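Local coordinates for protein polyketide biosynthesis 3-hydroxy-3-methylglutaryl-ACP synthase PksG (Bacillus subtilis, PDB 4YXQ) that catalyses the aldol condensation of an acetyl group on an acyl carrier protein with a beta-ketothioester intermediate during synthesis of the antibiotic bacillaene, at residues 38-43 with 290-295; 89-94 with 107-112; 242-247 with 318-323; 360-365 with 392-397. All coordinates share one frame; numbering follows the deposited sequence.

Interaction 1: residues 38-43 with 290-295; sequences LMKEKA and YCQRVG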
# COMPACT_ATOMS: atom_id res chain seq x y z
N LEU A 38 -15.04 -15.98 -23.02
CA LEU A 38 -14.60 -14.76 -23.72
C LEU A 38 -13.08 -14.52 -23.63
O LEU A 38 -12.63 -13.37 -23.73
CB LEU A 38 -15.40 -13.54 -23.24
CG LEU A 38 -16.93 -13.63 -23.39
CD1 LEU A 38 -17.64 -12.35 -22.96
CD2 LEU A 38 -17.33 -13.97 -24.83
N MET A 39 -12.31 -15.58 -23.47
CA MET A 39 -10.86 -15.50 -23.45
C MET A 39 -10.29 -15.80 -24.81
O MET A 39 -10.83 -16.65 -25.53
CB MET A 39 -10.31 -16.56 -22.52
CG MET A 39 -10.85 -16.47 -21.09
SD MET A 39 -10.21 -17.87 -20.14
CE MET A 39 -10.82 -17.53 -18.50
N LYS A 40 -9.24 -15.08 -25.18
CA LYS A 40 -8.57 -15.36 -26.44
C LYS A 40 -7.05 -15.42 -26.27
O LYS A 40 -6.42 -16.37 -26.69
CB LYS A 40 -8.98 -14.33 -27.52
CG LYS A 40 -8.72 -14.82 -28.95
CD LYS A 40 -8.99 -13.77 -30.01
CE LYS A 40 -10.47 -13.38 -30.08
NZ LYS A 40 -10.83 -12.20 -29.22
N GLU A 41 -6.48 -14.37 -25.69
CA GLU A 41 -5.04 -14.27 -25.56
C GLU A 41 -4.68 -14.00 -24.12
O GLU A 41 -5.42 -13.35 -23.41
CB GLU A 41 -4.48 -13.13 -26.43
CG GLU A 41 -4.61 -13.33 -27.94
CD GLU A 41 -4.55 -12.03 -28.74
OE1 GLU A 41 -4.50 -10.93 -28.14
OE2 GLU A 41 -4.53 -12.09 -29.99
N LYS A 42 -3.53 -14.49 -23.69
CA LYS A 42 -2.99 -14.06 -22.43
C LYS A 42 -1.57 -13.57 -22.60
O LYS A 42 -0.77 -14.20 -23.27
CB LYS A 42 -3.07 -15.17 -21.42
CG LYS A 42 -1.80 -15.94 -21.21
CD LYS A 42 -1.99 -16.88 -20.06
CE LYS A 42 -0.69 -17.54 -19.69
NZ LYS A 42 -0.58 -17.64 -18.21
N ALA A 43 -1.29 -12.42 -22.00
CA ALA A 43 0.07 -11.89 -21.97
C ALA A 43 0.88 -12.67 -20.97
O ALA A 43 0.35 -13.16 -19.99
CB ALA A 43 0.07 -10.40 -21.64
N TYR A 290 -10.12 -5.16 -24.47
CA TYR A 290 -8.69 -5.32 -24.18
C TYR A 290 -8.39 -6.47 -23.24
O TYR A 290 -7.31 -7.10 -23.34
CB TYR A 290 -8.08 -4.03 -23.67
CG TYR A 290 -8.06 -2.92 -24.68
CD1 TYR A 290 -8.19 -3.16 -26.05
CD2 TYR A 290 -7.85 -1.62 -24.28
CE1 TYR A 290 -8.15 -2.12 -26.97
CE2 TYR A 290 -7.80 -0.57 -25.19
CZ TYR A 290 -7.95 -0.83 -26.54
OH TYR A 290 -7.89 0.22 -27.44
N CYS A 291 -9.33 -6.82 -22.38
CA CYS A 291 -9.10 -7.96 -21.52
C CYS A 291 -8.85 -9.26 -22.27
O CYS A 291 -8.15 -10.14 -21.78
CB CYS A 291 -10.28 -8.20 -20.58
SG CYS A 291 -10.04 -9.69 -19.52
N GLN A 292 -9.51 -9.42 -23.42
CA GLN A 292 -9.36 -10.65 -24.21
C GLN A 292 -7.96 -10.78 -24.80
O GLN A 292 -7.55 -11.87 -25.17
CB GLN A 292 -10.35 -10.66 -25.36
CG GLN A 292 -11.79 -10.49 -24.95
CD GLN A 292 -12.74 -10.65 -26.10
OE1 GLN A 292 -12.56 -11.54 -26.93
NE2 GLN A 292 -13.75 -9.78 -26.17
N ARG A 293 -7.28 -9.65 -24.92
CA ARG A 293 -5.96 -9.57 -25.55
C ARG A 293 -4.86 -9.80 -24.54
O ARG A 293 -3.73 -10.03 -24.90
CB ARG A 293 -5.74 -8.18 -26.15
CG ARG A 293 -6.86 -7.68 -27.09
CD ARG A 293 -6.86 -8.41 -28.40
NE ARG A 293 -5.55 -8.28 -29.04
CZ ARG A 293 -5.16 -7.26 -29.79
NH1 ARG A 293 -5.95 -6.22 -30.02
NH2 ARG A 293 -3.95 -7.31 -30.33
N VAL A 294 -5.21 -9.77 -23.26
CA VAL A 294 -4.18 -9.71 -22.23
C VAL A 294 -4.38 -10.73 -21.10
O VAL A 294 -3.39 -11.23 -20.55
CB VAL A 294 -4.09 -8.26 -21.76
CG1 VAL A 294 -4.52 -8.11 -20.33
CG2 VAL A 294 -2.68 -7.74 -21.92
N GLY A 295 -5.62 -11.05 -20.77
CA GLY A 295 -5.92 -11.97 -19.67
C GLY A 295 -6.23 -11.18 -18.42
O GLY A 295 -6.30 -9.94 -18.43
O HOH W 1 -2.46 -9.52 -29.82
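Q292 reaches back along the 38-43 backbone and can be traced atom by atom. Its CB lies loosely near L38 O. The next atom, CG, rests 3.2 Å from L38 O, placed there by a first torsion that sets it anti to the carbonyl carbon (chi1 -55°). Beyond CG the chain is extended: CD still faces L38 O, and OE1 ends 2.9 Å from K40 NZ, a hydrogen bond whose donor lies above the amide carbonyl plane instead of on a lone pair. The Q292 backbone takes part too, its O accepting from E41 N at 2.8 Å. These bonds tie the outer strand 41-44 of a three-stranded sheet to the short helix 291-294, bringing the N-terminal and C-terminal family regions of this thiolase-like enzyme together. Two residues further along both segments, A43 N donates to V294 O at 2.8 Å, and A43 CB packs on V294 CG2 at 3.8 Å. Between these backbone bonds the E41 and R293 side chains run side by side, and E41 OE1 receives R293 NE at 3.0 Å in a salt bridge. OE1 lies at the edge of the guanidinium, almost in its plane, although carboxylate and guanidinium planes are turned 69° apart. Water 1 donates to E41 OE1 and accepts from R293 NH2. D357 is a second carboxylate partner of R293, and R359 a second guanidinium on E41.

Interaction 2: residues 89-94 with 107-112; sequences KSLSTY and LFEVKQ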
# COMPACT_ATOMS: atom_id res chain seq x y z
N LYS A 89 10.71 -2.63 0.31
CA LYS A 89 11.04 -1.77 -0.82
C LYS A 89 9.95 -1.75 -1.86
O LYS A 89 9.57 -2.79 -2.41
CB LYS A 89 12.34 -2.23 -1.47
CG LYS A 89 12.85 -1.29 -2.57
CD LYS A 89 14.33 -1.53 -2.85
CE LYS A 89 14.83 -0.57 -3.92
NZ LYS A 89 16.04 0.16 -3.47
N SER A 90 9.40 -0.57 -2.10
CA SER A 90 8.28 -0.46 -2.99
C SER A 90 8.77 -0.52 -4.43
O SER A 90 9.88 -0.08 -4.76
CB SER A 90 7.52 0.84 -2.74
OG SER A 90 8.30 1.98 -3.07
N LEU A 91 7.95 -1.10 -5.29
CA LEU A 91 8.18 -1.02 -6.73
C LEU A 91 8.33 0.45 -7.15
O LEU A 91 9.03 0.73 -8.11
CB LEU A 91 7.00 -1.63 -7.47
CG LEU A 91 6.74 -3.11 -7.28
CD1 LEU A 91 5.36 -3.49 -7.79
CD2 LEU A 91 7.79 -3.94 -7.99
N SER A 92 7.65 1.37 -6.46
CA SER A 92 7.72 2.78 -6.83
C SER A 92 9.15 3.37 -6.83
O SER A 92 9.43 4.27 -7.61
CB SER A 92 6.86 3.66 -5.93
OG SER A 92 5.59 3.15 -5.72
N THR A 93 10.06 2.87 -5.98
CA THR A 93 11.43 3.35 -5.97
C THR A 93 12.09 3.15 -7.35
O THR A 93 12.58 4.10 -7.95
CB THR A 93 12.29 2.67 -4.89
OG1 THR A 93 12.28 1.26 -5.07
CG2 THR A 93 11.76 2.98 -3.53
N TYR A 94 12.09 1.92 -7.85
CA TYR A 94 12.69 1.64 -9.15
C TYR A 94 11.96 2.37 -10.27
O TYR A 94 12.58 2.92 -11.17
CB TYR A 94 12.63 0.17 -9.45
CG TYR A 94 13.54 -0.67 -8.63
CD1 TYR A 94 14.91 -0.61 -8.81
CD2 TYR A 94 13.04 -1.57 -7.70
CE1 TYR A 94 15.77 -1.39 -8.05
CE2 TYR A 94 13.90 -2.38 -6.96
CZ TYR A 94 15.26 -2.28 -7.15
OH TYR A 94 16.12 -3.07 -6.43
N LEU A 107 6.49 8.45 -2.64
CA LEU A 107 6.37 7.19 -3.36
C LEU A 107 6.14 6.00 -2.45
O LEU A 107 6.71 5.90 -1.35
CB LEU A 107 7.57 7.00 -4.30
CG LEU A 107 8.96 7.10 -3.70
CD1 LEU A 107 9.49 5.71 -3.40
CD2 LEU A 107 9.91 7.80 -4.64
N PHE A 108 5.25 5.12 -2.87
CA PHE A 108 4.98 3.89 -2.12
C PHE A 108 4.12 2.92 -2.93
O PHE A 108 3.77 3.20 -4.07
CB PHE A 108 4.32 4.21 -0.76
CG PHE A 108 3.07 5.05 -0.84
CD1 PHE A 108 1.83 4.46 -0.85
CD2 PHE A 108 3.15 6.44 -0.87
CE1 PHE A 108 0.67 5.23 -0.90
CE2 PHE A 108 1.99 7.23 -0.92
CZ PHE A 108 0.75 6.62 -0.91
N GLU A 109 3.79 1.79 -2.31
CA GLU A 109 3.05 0.70 -2.94
C GLU A 109 1.80 0.43 -2.13
O GLU A 109 1.84 0.42 -0.90
CB GLU A 109 3.99 -0.49 -2.92
CG GLU A 109 3.52 -1.74 -3.63
CD GLU A 109 4.62 -2.80 -3.68
OE1 GLU A 109 5.79 -2.44 -4.00
OE2 GLU A 109 4.32 -4.00 -3.41
N VAL A 110 0.67 0.21 -2.80
CA VAL A 110 -0.54 -0.22 -2.10
C VAL A 110 -0.92 -1.63 -2.45
O VAL A 110 -0.69 -2.09 -3.56
CB VAL A 110 -1.76 0.72 -2.32
CG1 VAL A 110 -1.43 2.15 -1.95
CG2 VAL A 110 -2.26 0.65 -3.74
N LYS A 111 -1.53 -2.33 -1.50
CA LYS A 111 -1.89 -3.74 -1.69
C LYS A 111 -3.20 -4.17 -1.01
O LYS A 111 -3.32 -4.14 0.22
CB LYS A 111 -0.75 -4.65 -1.25
CG LYS A 111 -1.17 -6.07 -0.93
CD LYS A 111 -0.69 -6.49 0.45
CE LYS A 111 0.81 -6.71 0.47
NZ LYS A 111 1.28 -7.28 1.77
N GLN A 112 -4.16 -4.59 -1.83
CA GLN A 112 -5.43 -5.23 -1.38
C GLN A 112 -5.95 -6.09 -2.51
O GLN A 112 -7.00 -5.83 -3.06
CB GLN A 112 -6.51 -4.19 -1.03
CG GLN A 112 -7.62 -4.63 -0.08
CD GLN A 112 -7.77 -6.14 0.10
OE1 GLN A 112 -8.46 -6.81 -0.67
NE2 GLN A 112 -7.14 -6.68 1.12
O HOH W 2 7.82 -4.89 -3.64
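S90 and E109 mark the closest backbone approach, their CA atoms 5.4 Å apart where the chain enters helix 91-98 and passes strand 106-111. Both elements belong to a beta-alpha-beta unit with strand 74-80 in the thiolase-like fold, where strand 106-111 is outermost in the large sheet within this chain, and every touching residue is buried. E109 carries the polar link. A first torsion near trans (chi1 -175°) and an extended chain carry its carboxylate to the start of the helix, where L91 N donates to OE1 at 2.9 Å. The bond is nearly straight, 170° at the hydrogen, and meets OE1 close to the C-O axis. L91 CG lies 3.5 Å from the same oxygen, so the leucine side chain flanks the bond, while lower down S90 CB rests on E109 CB at 3.8 Å. Outside the two segments, E109 OE2 pairs with K111 of the second subunit in an intersubunit salt bridge. Residues E109 to K111 also pair antiparallel with a strand of that subunit, continuing the sheet across the dimer interface. E109 is thus held from two directions, about 8 Å by side chain from E82, the probable proton donor/acceptor. Earlier in the strand the contact becomes apolar, S92 CB lying against L107 CB at 3.8 Å. T93 OG1 bends back over its own turn and donates to S90 O at 2.8 Å, an oxygen that also accepts T93 N. This leaves the methyl of T93 for the strand, and CG2 meets L107 CD1 at 3.6 Å, the two side chains crossing at about a right angle.

Interaction 3: residues 242-247 with 318-323; sequences DTFQYL and PKRIGC
A parallel strand pair closes one edge of the nine-stranded sheet here, with Y246 beside I321 and L247 beside G322 at CA-CA separations of 4.8 Å; strand 246-249 leads on to H250, a proton donor/acceptor by similarity. Y246 O accepts G322 N at 3.1 Å and also receives a CA-H...O contact from I321. Just before the strand, Q245 grips the R320 backbone twice, once by its N and once by its side-chain amide. The N donates to R320 O in the carbonyl plane, while the side chain, bent at chi2 (67°), folds back until OE1 accepts R320 N at 2.9 Å. The latter bond is almost straight, 169° at the hydrogen, although the donor is tilted from the amide plane. Y246 N adds a weak bond to R320 O. Q245 CG also crosses the K319 chain at about a right angle, 3.8 Å from K319 CD. R320 runs alongside T243 in the same direction; its CB and CD both lie 3.6 Å from T243 O, and its guanidinium goes on to a salt bridge with D187. Y246 and K319 turn their polar ends to R314, the tyrosine OH to its N and the lysine NZ to its O. G322 brings no side chain against the F244 ring, and F244 CD1 comes within 3.7 Å of G322 N.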
# COMPACT_ATOMS: atom_id res chain seq x y z
N ASP A 242 -29.84 4.24 -16.37
CA ASP A 242 -29.89 5.51 -17.09
C ASP A 242 -28.73 6.42 -16.78
O ASP A 242 -28.37 7.24 -17.60
CB ASP A 242 -31.18 6.29 -16.73
CG ASP A 242 -32.46 5.44 -16.82
OD1 ASP A 242 -32.60 4.65 -17.78
OD2 ASP A 242 -33.32 5.58 -15.94
N THR A 243 -28.20 6.33 -15.56
CA THR A 243 -27.16 7.26 -15.09
C THR A 243 -25.83 7.04 -15.83
O THR A 243 -25.07 7.99 -16.05
CB THR A 243 -26.93 7.12 -13.57
OG1 THR A 243 -28.17 7.29 -12.90
CG2 THR A 243 -25.94 8.15 -13.05
N PHE A 244 -25.57 5.77 -16.20
CA PHE A 244 -24.29 5.33 -16.77
C PHE A 244 -24.45 4.92 -18.22
O PHE A 244 -25.19 3.98 -18.52
CB PHE A 244 -23.70 4.19 -15.93
CG PHE A 244 -23.73 4.50 -14.49
CD1 PHE A 244 -22.86 5.44 -13.97
CD2 PHE A 244 -24.70 3.96 -13.66
CE1 PHE A 244 -22.91 5.78 -12.62
CE2 PHE A 244 -24.74 4.28 -12.32
CZ PHE A 244 -23.87 5.19 -11.80
N GLN A 245 -23.73 5.61 -19.09
CA GLN A 245 -23.76 5.29 -20.51
C GLN A 245 -22.85 4.12 -20.80
O GLN A 245 -23.12 3.37 -21.71
CB GLN A 245 -23.35 6.50 -21.35
CG GLN A 245 -24.42 7.59 -21.45
CD GLN A 245 -24.68 8.29 -20.13
OE1 GLN A 245 -23.90 9.13 -19.67
NE2 GLN A 245 -25.79 7.93 -19.51
N TYR A 246 -21.77 3.95 -20.04
CA TYR A 246 -21.04 2.66 -20.05
C TYR A 246 -20.76 2.23 -18.62
O TYR A 246 -20.84 3.04 -17.69
CB TYR A 246 -19.71 2.75 -20.85
CG TYR A 246 -19.89 3.20 -22.28
CD1 TYR A 246 -20.07 2.29 -23.31
CD2 TYR A 246 -19.84 4.55 -22.61
CE1 TYR A 246 -20.23 2.71 -24.63
CE2 TYR A 246 -19.99 4.97 -23.93
CZ TYR A 246 -20.18 4.05 -24.93
OH TYR A 246 -20.36 4.49 -26.22
N LEU A 247 -20.42 0.96 -18.45
CA LEU A 247 -20.04 0.40 -17.17
C LEU A 247 -18.79 -0.42 -17.33
O LEU A 247 -18.66 -1.22 -18.30
CB LEU A 247 -21.12 -0.52 -16.66
CG LEU A 247 -22.44 0.06 -16.19
CD1 LEU A 247 -23.39 -1.08 -15.97
CD2 LEU A 247 -22.31 0.86 -14.92
N PRO A 318 -20.07 14.17 -24.03
CA PRO A 318 -19.61 13.59 -22.77
C PRO A 318 -20.54 12.52 -22.23
O PRO A 318 -21.75 12.74 -22.11
CB PRO A 318 -19.58 14.79 -21.81
CG PRO A 318 -19.52 16.00 -22.69
CD PRO A 318 -20.28 15.63 -23.92
N LYS A 319 -19.96 11.38 -21.86
CA LYS A 319 -20.70 10.26 -21.30
C LYS A 319 -20.21 9.99 -19.86
O LYS A 319 -19.03 10.16 -19.56
CB LYS A 319 -20.47 9.00 -22.14
CG LYS A 319 -20.72 9.12 -23.65
CD LYS A 319 -22.19 9.31 -24.01
CE LYS A 319 -22.44 9.24 -25.52
NZ LYS A 319 -22.22 7.89 -26.12
N ARG A 320 -21.11 9.53 -18.99
CA ARG A 320 -20.74 9.06 -17.67
C ARG A 320 -20.45 7.52 -17.63
O ARG A 320 -21.23 6.72 -18.13
CB ARG A 320 -21.83 9.42 -16.68
CG ARG A 320 -21.55 8.91 -15.27
CD ARG A 320 -22.39 9.61 -14.22
NE ARG A 320 -21.77 10.85 -13.79
CZ ARG A 320 -22.23 12.07 -14.04
NH1 ARG A 320 -23.30 12.26 -14.79
NH2 ARG A 320 -21.57 13.13 -13.60
N ILE A 321 -19.32 7.13 -17.04
CA ILE A 321 -18.98 5.73 -16.92
C ILE A 321 -18.98 5.38 -15.44
O ILE A 321 -18.47 6.13 -14.63
CB ILE A 321 -17.59 5.44 -17.50
CG1 ILE A 321 -17.49 5.92 -18.94
CG2 ILE A 321 -17.26 3.95 -17.45
CD1 ILE A 321 -16.08 5.88 -19.47
N GLY A 322 -19.57 4.23 -15.11
CA GLY A 322 -19.56 3.71 -13.74
C GLY A 322 -18.55 2.59 -13.65
O GLY A 322 -18.53 1.73 -14.50
N CYS A 323 -17.73 2.59 -12.59
CA CYS A 323 -16.66 1.61 -12.43
C CYS A 323 -16.79 0.86 -11.12
O CYS A 323 -16.92 1.46 -10.06
CB CYS A 323 -15.31 2.30 -12.39
SG CYS A 323 -14.87 3.30 -13.82

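Interaction 4: residues 360-365 with 392-397; sequences YQLSME and PGIMQS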
# COMPACT_ATOMS: atom_id res chain seq x y z
N TYR A 360 4.71 -10.18 -29.54
CA TYR A 360 5.25 -11.44 -30.09
C TYR A 360 4.41 -12.63 -29.61
O TYR A 360 4.16 -12.76 -28.42
CB TYR A 360 6.67 -11.61 -29.61
CG TYR A 360 7.39 -12.81 -30.16
CD1 TYR A 360 8.18 -12.70 -31.30
CD2 TYR A 360 7.31 -14.05 -29.53
CE1 TYR A 360 8.83 -13.79 -31.82
CE2 TYR A 360 8.01 -15.13 -30.03
CZ TYR A 360 8.76 -14.98 -31.19
OH TYR A 360 9.42 -16.05 -31.75
N GLN A 361 3.93 -13.46 -30.53
CA GLN A 361 3.13 -14.64 -30.16
C GLN A 361 4.03 -15.83 -29.90
O GLN A 361 4.77 -16.25 -30.75
CB GLN A 361 2.10 -15.00 -31.23
CG GLN A 361 1.35 -16.26 -30.85
CD GLN A 361 0.03 -16.49 -31.56
OE1 GLN A 361 -0.48 -15.64 -32.29
NE2 GLN A 361 -0.50 -17.68 -31.38
N LEU A 362 3.99 -16.36 -28.69
CA LEU A 362 4.77 -17.52 -28.32
C LEU A 362 4.14 -18.77 -28.92
O LEU A 362 2.93 -18.87 -29.05
CB LEU A 362 4.80 -17.68 -26.81
CG LEU A 362 5.38 -16.51 -26.02
CD1 LEU A 362 5.08 -16.65 -24.53
CD2 LEU A 362 6.88 -16.39 -26.23
N SER A 363 4.99 -19.71 -29.32
CA SER A 363 4.57 -21.08 -29.59
C SER A 363 4.64 -21.77 -28.27
O SER A 363 5.28 -21.28 -27.35
CB SER A 363 5.56 -21.77 -30.54
OG SER A 363 6.81 -22.01 -29.89
N MET A 364 4.05 -22.94 -28.19
CA MET A 364 4.13 -23.75 -26.98
C MET A 364 5.55 -24.18 -26.61
O MET A 364 5.85 -24.36 -25.42
CB MET A 364 3.27 -24.99 -27.16
CG MET A 364 1.79 -24.72 -27.41
SD MET A 364 1.03 -23.95 -25.98
CE MET A 364 1.12 -22.22 -26.44
N GLU A 365 6.42 -24.36 -27.60
CA GLU A 365 7.81 -24.78 -27.34
C GLU A 365 8.55 -23.60 -26.72
O GLU A 365 9.30 -23.77 -25.75
CB GLU A 365 8.55 -25.20 -28.63
CG GLU A 365 7.91 -26.37 -29.39
CD GLU A 365 6.66 -25.98 -30.18
OE1 GLU A 365 6.78 -25.27 -31.21
OE2 GLU A 365 5.55 -26.37 -29.77
N PRO A 392 15.22 -16.68 -28.78
CA PRO A 392 15.98 -15.92 -29.77
C PRO A 392 15.25 -14.79 -30.51
O PRO A 392 15.82 -13.72 -30.68
CB PRO A 392 16.42 -17.00 -30.76
CG PRO A 392 16.62 -18.20 -29.89
CD PRO A 392 15.59 -18.11 -28.80
N GLY A 393 14.03 -15.03 -30.96
CA GLY A 393 13.37 -14.06 -31.85
C GLY A 393 12.86 -12.74 -31.27
O GLY A 393 12.62 -11.79 -32.02
N ILE A 394 12.70 -12.65 -29.95
CA ILE A 394 11.78 -11.69 -29.38
C ILE A 394 12.27 -10.24 -29.40
O ILE A 394 11.52 -9.35 -29.76
CB ILE A 394 11.35 -12.08 -27.95
CG1 ILE A 394 10.52 -13.35 -27.99
CG2 ILE A 394 10.52 -10.98 -27.32
CD1 ILE A 394 10.25 -13.96 -26.63
N MET A 395 13.50 -10.01 -28.97
CA MET A 395 13.97 -8.63 -28.81
C MET A 395 13.96 -7.88 -30.14
O MET A 395 13.16 -6.95 -30.36
CB MET A 395 15.37 -8.61 -28.16
CG MET A 395 15.39 -9.07 -26.72
SD MET A 395 15.11 -7.78 -25.48
CE MET A 395 13.92 -6.71 -26.29
N GLN A 396 14.85 -8.31 -31.04
CA GLN A 396 15.01 -7.71 -32.37
C GLN A 396 13.84 -8.00 -33.31
O GLN A 396 13.94 -7.78 -34.51
CB GLN A 396 16.35 -8.15 -33.01
CG GLN A 396 16.51 -9.66 -33.29
CD GLN A 396 16.58 -10.52 -32.03
OE1 GLN A 396 17.48 -10.38 -31.20
NE2 GLN A 396 15.59 -11.40 -31.87
N SER A 397 12.73 -8.49 -32.76
CA SER A 397 11.51 -8.67 -33.52
C SER A 397 10.77 -7.41 -33.97
O SER A 397 10.76 -7.09 -35.16
CB SER A 397 10.48 -9.50 -32.73
OG SER A 397 9.16 -9.06 -32.92
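Y360 and I394 bury most of the surface here, and they meet in a CH-pi contact. I394 CG1 stands over the centre of one face of the Y360 ring, 3.7 Å from the centroid and only 14° off the ring normal. The closest ring atom is Y360 CD2, at 3.6 Å from I394 CG1. The two side chains cross at about a right angle, so the isoleucine presents one methylene to the ring while CD1 continues past its rim toward L362. There I394 CD1 meets L362 CD2 at 4.2 Å, a looser apolar touch. The ring owes its position to a first torsion that sets CG opposite the backbone N (chi1 -176°), sending the tyrosine toward the 392-397 loop. S397 is the third participant: its OG lies near the ring plane at the edge, 4.1 Å from Y360 CD1. G393 approaches the ring obliquely through its backbone. At the far end of the tyrosine, the OH is hydrogen-bonded to E366, whose carboxylate also accepts S363 N, so the ring is fixed at its tip as well as over its face. The contact lies far from the annotated active-site residues. It lays the loop between strands 384-385 and 403-410 against strand 360-361, whose Y360 makes backbone bonds to Y17 of strand 16-19 and to T15 just before it. Strand 360-361 then leads into helix 364-373, with S363 at its N-cap position.

Interactions 1 and 4 belong to the small three-stranded sheet, each engaging one of its outermost strands, 41-44 and 360-361; their centres are 18 Å apart, on the same side of the chain's centre. Interactions 2 and 3 take the two outermost strands within this chain of the nine-stranded sheet, with centres 31 Å apart. Only interaction 2 is wholly buried, and there a carboxylate is held inside a subunit interface. The other three are partly buried and no other chain touches them. Their chemistry differs: backbone bonds plus a salt bridge in interaction 1, parallel strand bonding extended by an amide in interaction 3, and almost purely apolar contact with a ring in interaction 4.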